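Long-range contact in cofilin (Streptomyces griseoflavus, PDB 5IVU), which probably binds actin as a small bacterial member of the ADF/cofilin family: residues S88-S93 with E119-D124. Sequence-based numbering, arbitrary orientation.
Sequences SWAPDS and EIQGTD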
ATOM      1  N   SER A  88       4.211  -3.391   1.118  1.00 30.18           N
ATOM      2  CA  SER A  88       5.079  -2.855   2.154  1.00 31.79           C
ATOM      3  C   SER A  88       6.256  -2.184   1.451  1.00 32.47           C
ATOM      4  O   SER A  88       7.048  -2.854   0.793  1.00 33.09           O
ATOM      5  CB  SER A  88       5.573  -3.953   3.083  1.00 31.54           C
ATOM      6  OG  SER A  88       4.483  -4.574   3.723  1.00 31.81           O
ATOM      7  N   TRP A  89       6.332  -0.858   1.559  1.00 33.55           N
ATOM      8  CA  TRP A  89       7.397  -0.088   0.939  1.00 34.73           C
ATOM      9  C   TRP A  89       8.452   0.171   2.006  1.00 35.66           C
ATOM     10  O   TRP A  89       8.178   0.798   3.026  1.00 37.84           O
ATOM     11  CB  TRP A  89       6.835   1.206   0.353  1.00 35.14           C
ATOM     12  CG  TRP A  89       7.835   2.110  -0.288  1.00 36.48           C
ATOM     13  CD1 TRP A  89       8.093   3.402   0.048  1.00 37.48           C
ATOM     14  CD2 TRP A  89       8.704   1.794  -1.376  1.00 38.19           C
ATOM     15  NE1 TRP A  89       9.078   3.915  -0.755  1.00 37.12           N
ATOM     16  CE2 TRP A  89       9.470   2.949  -1.643  1.00 38.35           C
ATOM     17  CE3 TRP A  89       8.914   0.644  -2.154  1.00 39.22           C
ATOM     18  CZ2 TRP A  89      10.422   2.996  -2.659  1.00 38.22           C
ATOM     19  CZ3 TRP A  89       9.866   0.687  -3.164  1.00 39.29           C
ATOM     20  CH2 TRP A  89      10.606   1.861  -3.410  1.00 39.61           C
ATOM     21  N   ALA A  90       9.656  -0.340   1.769  1.00 37.20           N
ATOM     22  CA  ALA A  90      10.748  -0.274   2.736  1.00 37.36           C
ATOM     23  C   ALA A  90      12.053  -0.073   1.973  1.00 37.39           C
ATOM     24  O   ALA A  90      12.866  -0.997   1.875  1.00 42.39           O
ATOM     25  CB  ALA A  90      10.783  -1.549   3.572  1.00 36.06           C
ATOM     26  N   PRO A  91      12.252   1.136   1.427  1.00 38.67           N
ATOM     27  CA  PRO A  91      13.419   1.391   0.592  1.00 41.95           C
ATOM     28  C   PRO A  91      14.699   1.442   1.411  1.00 43.55           C
ATOM     29  O   PRO A  91      14.668   1.890   2.564  1.00 45.63           O
ATOM     30  CB  PRO A  91      13.109   2.763  -0.027  1.00 41.67           C
ATOM     31  CG  PRO A  91      12.273   3.448   0.990  1.00 39.27           C
ATOM     32  CD  PRO A  91      11.450   2.359   1.616  1.00 39.86           C
ATOM     33  N   ASP A  92      15.803   1.013   0.799  1.00 44.49           N
ATOM     34  CA  ASP A  92      17.099   0.895   1.468  1.00 47.39           C
ATOM     35  C   ASP A  92      17.550   2.195   2.151  1.00 47.82           C
ATOM     36  O   ASP A  92      18.052   2.169   3.275  1.00 45.88           O
ATOM     37  CB  ASP A  92      18.177   0.431   0.471  1.00 52.18           C
ATOM     38  CG  ASP A  92      17.895  -0.961  -0.121  1.00 54.89           C
ATOM     39  OD1 ASP A  92      17.050  -1.703   0.426  1.00 56.80           O
ATOM     40  OD2 ASP A  92      18.521  -1.307  -1.148  1.00 57.24           O
ATOM     41  N   SER A  93      17.337   3.328   1.483  1.00 48.96           N
ATOM     42  CA  SER A  93      17.762   4.633   1.998  1.00 48.87           C
ATOM     43  C   SER A  93      16.915   5.197   3.147  1.00 47.83           C
ATOM     44  O   SER A  93      17.285   6.218   3.725  1.00 47.90           O
ATOM     45  CB  SER A  93      17.804   5.649   0.855  1.00 50.80           C
ATOM     46  OG  SER A  93      16.545   5.729   0.223  1.00 53.27           O
ATOM     47  N   GLU A 119       0.416  -9.709  -1.944  1.00 42.36           N
ATOM     48  CA  GLU A 119       1.296  -8.903  -1.114  1.00 41.29           C
ATOM     49  C   GLU A 119       2.636  -8.703  -1.808  1.00 41.33           C
ATOM     50  O   GLU A 119       3.171  -9.619  -2.432  1.00 39.23           O
ATOM     51  CB  GLU A 119       1.558  -9.584   0.220  1.00 40.75           C
ATOM     52  CG  GLU A 119       0.324  -9.787   1.074  1.00 40.94           C
ATOM     53  CD  GLU A 119       0.627 -10.625   2.292  1.00 40.44           C
ATOM     54  OE1 GLU A 119       0.997 -11.807   2.102  1.00 37.36           O
ATOM     55  OE2 GLU A 119       0.515 -10.089   3.421  1.00 42.12           O
ATOM     56  N   ILE A 120       3.167  -7.496  -1.665  1.00 42.63           N
ATOM     57  CA  ILE A 120       4.448  -7.124  -2.217  1.00 46.76           C
ATOM     58  C   ILE A 120       5.267  -6.506  -1.081  1.00 48.14           C
ATOM     59  O   ILE A 120       4.767  -5.682  -0.326  1.00 46.84           O
ATOM     60  CB  ILE A 120       4.300  -6.093  -3.368  1.00 46.61           C
ATOM     61  CG1 ILE A 120       3.307  -6.561  -4.445  1.00 47.28           C
ATOM     62  CG2 ILE A 120       5.649  -5.807  -4.016  1.00 47.95           C
ATOM     63  CD1 ILE A 120       3.793  -7.705  -5.312  1.00 47.83           C
ATOM     64  N   GLN A 121       6.517  -6.940  -0.959  1.00 50.90           N
ATOM     65  CA  GLN A 121       7.501  -6.304  -0.104  1.00 53.00           C
ATOM     66  C   GLN A 121       8.469  -5.649  -1.079  1.00 51.17           C
ATOM     67  O   GLN A 121       9.040  -6.329  -1.930  1.00 58.13           O
ATOM     68  CB  GLN A 121       8.187  -7.358   0.764  1.00 55.86           C
ATOM     69  CG  GLN A 121       9.170  -6.817   1.807  1.00 61.78           C
ATOM     70  CD  GLN A 121       8.507  -6.219   3.052  1.00 63.46           C
ATOM     71  OE1 GLN A 121       7.506  -6.734   3.558  1.00 61.31           O
ATOM     72  NE2 GLN A 121       9.092  -5.135   3.567  1.00 64.90           N
ATOM     73  N   GLY A 122       8.598  -4.330  -1.010  1.00 47.17           N
ATOM     74  CA  GLY A 122       9.412  -3.576  -1.961  1.00 44.73           C
ATOM     75  C   GLY A 122      10.527  -2.844  -1.251  1.00 42.47           C
ATOM     76  O   GLY A 122      10.253  -2.026  -0.373  1.00 39.79           O
ATOM     77  N   THR A 123      11.773  -3.128  -1.653  1.00 41.47           N
ATOM     78  CA  THR A 123      12.970  -2.440  -1.151  1.00 41.46           C
ATOM     79  C   THR A 123      13.655  -1.525  -2.166  1.00 40.44           C
ATOM     80  O   THR A 123      14.599  -0.809  -1.822  1.00 41.63           O
ATOM     81  CB  THR A 123      14.018  -3.453  -0.668  1.00 41.56           C
ATOM     82  OG1 THR A 123      14.324  -4.357  -1.735  1.00 42.35           O
ATOM     83  CG2 THR A 123      13.486  -4.235   0.519  1.00 42.85           C
ATOM     84  N   ASP A 124      13.187  -1.537  -3.403  1.00 39.27           N
ATOM     85  CA  ASP A 124      13.725  -0.641  -4.439  1.00 42.44           C
ATOM     86  C   ASP A 124      12.618  -0.468  -5.495  1.00 41.79           C
ATOM     87  O   ASP A 124      11.664  -1.260  -5.545  1.00 41.83           O
ATOM     88  CB  ASP A 124      15.097  -1.113  -5.003  1.00 43.80           C
ATOM     89  CG  ASP A 124      15.026  -2.455  -5.674  1.00 44.16           C
ATOM     90  OD1 ASP A 124      14.223  -2.566  -6.614  1.00 41.33           O
ATOM     91  OD2 ASP A 124      15.780  -3.381  -5.276  1.00 48.93           O
TER
HETATM   92  O   HOH W   1       3.639  -6.670   2.223  1.00 30.67           O
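Trp89 and Gly122 sit side by side as a parallel bridge pair, and the missing side chain on Gly122 makes room for the indole. CG anti to the backbone N (chi1 179°), with chi2 at -122°, turns the six-membered ring toward strand 118-122, bringing CE3 to 3.5 Å from Gly122 O and presenting its edge, at CZ3, to Asp124 O 3.6 Å away. Pro91 CD lies over one ring face, displaced toward the rim, while NE1 hydrogen-bonds to Pro59 O outside the pair. An alanine in place of Trp89 would probably open a gap beside Gly122 and Asp124 and leave Pro59 O without this donor.

On the other sheet face, the Gln121 chain bends at chi2 (77°), laying its amide over Ser88, with OE1 3.4 Å from Ser88 CB. Ser88 OG shares a hydrogen bond with a water, which in turn donates to Ile120 O. Backbone bonds Ser88 N to Ile120 O, Gly122 N to Ser88 O and Ala90 N to Gly122 O, each 2.8 Å long, fix the register; beyond them Asp92 N reaches Thr123 O only weakly, at 3.4 Å.

The pairing closes a beta-alpha-beta crossover of the ADF-homology fold: helix 96-112 links strand 81-89 to outermost strand 118-122, its Lys106 touching Ser88.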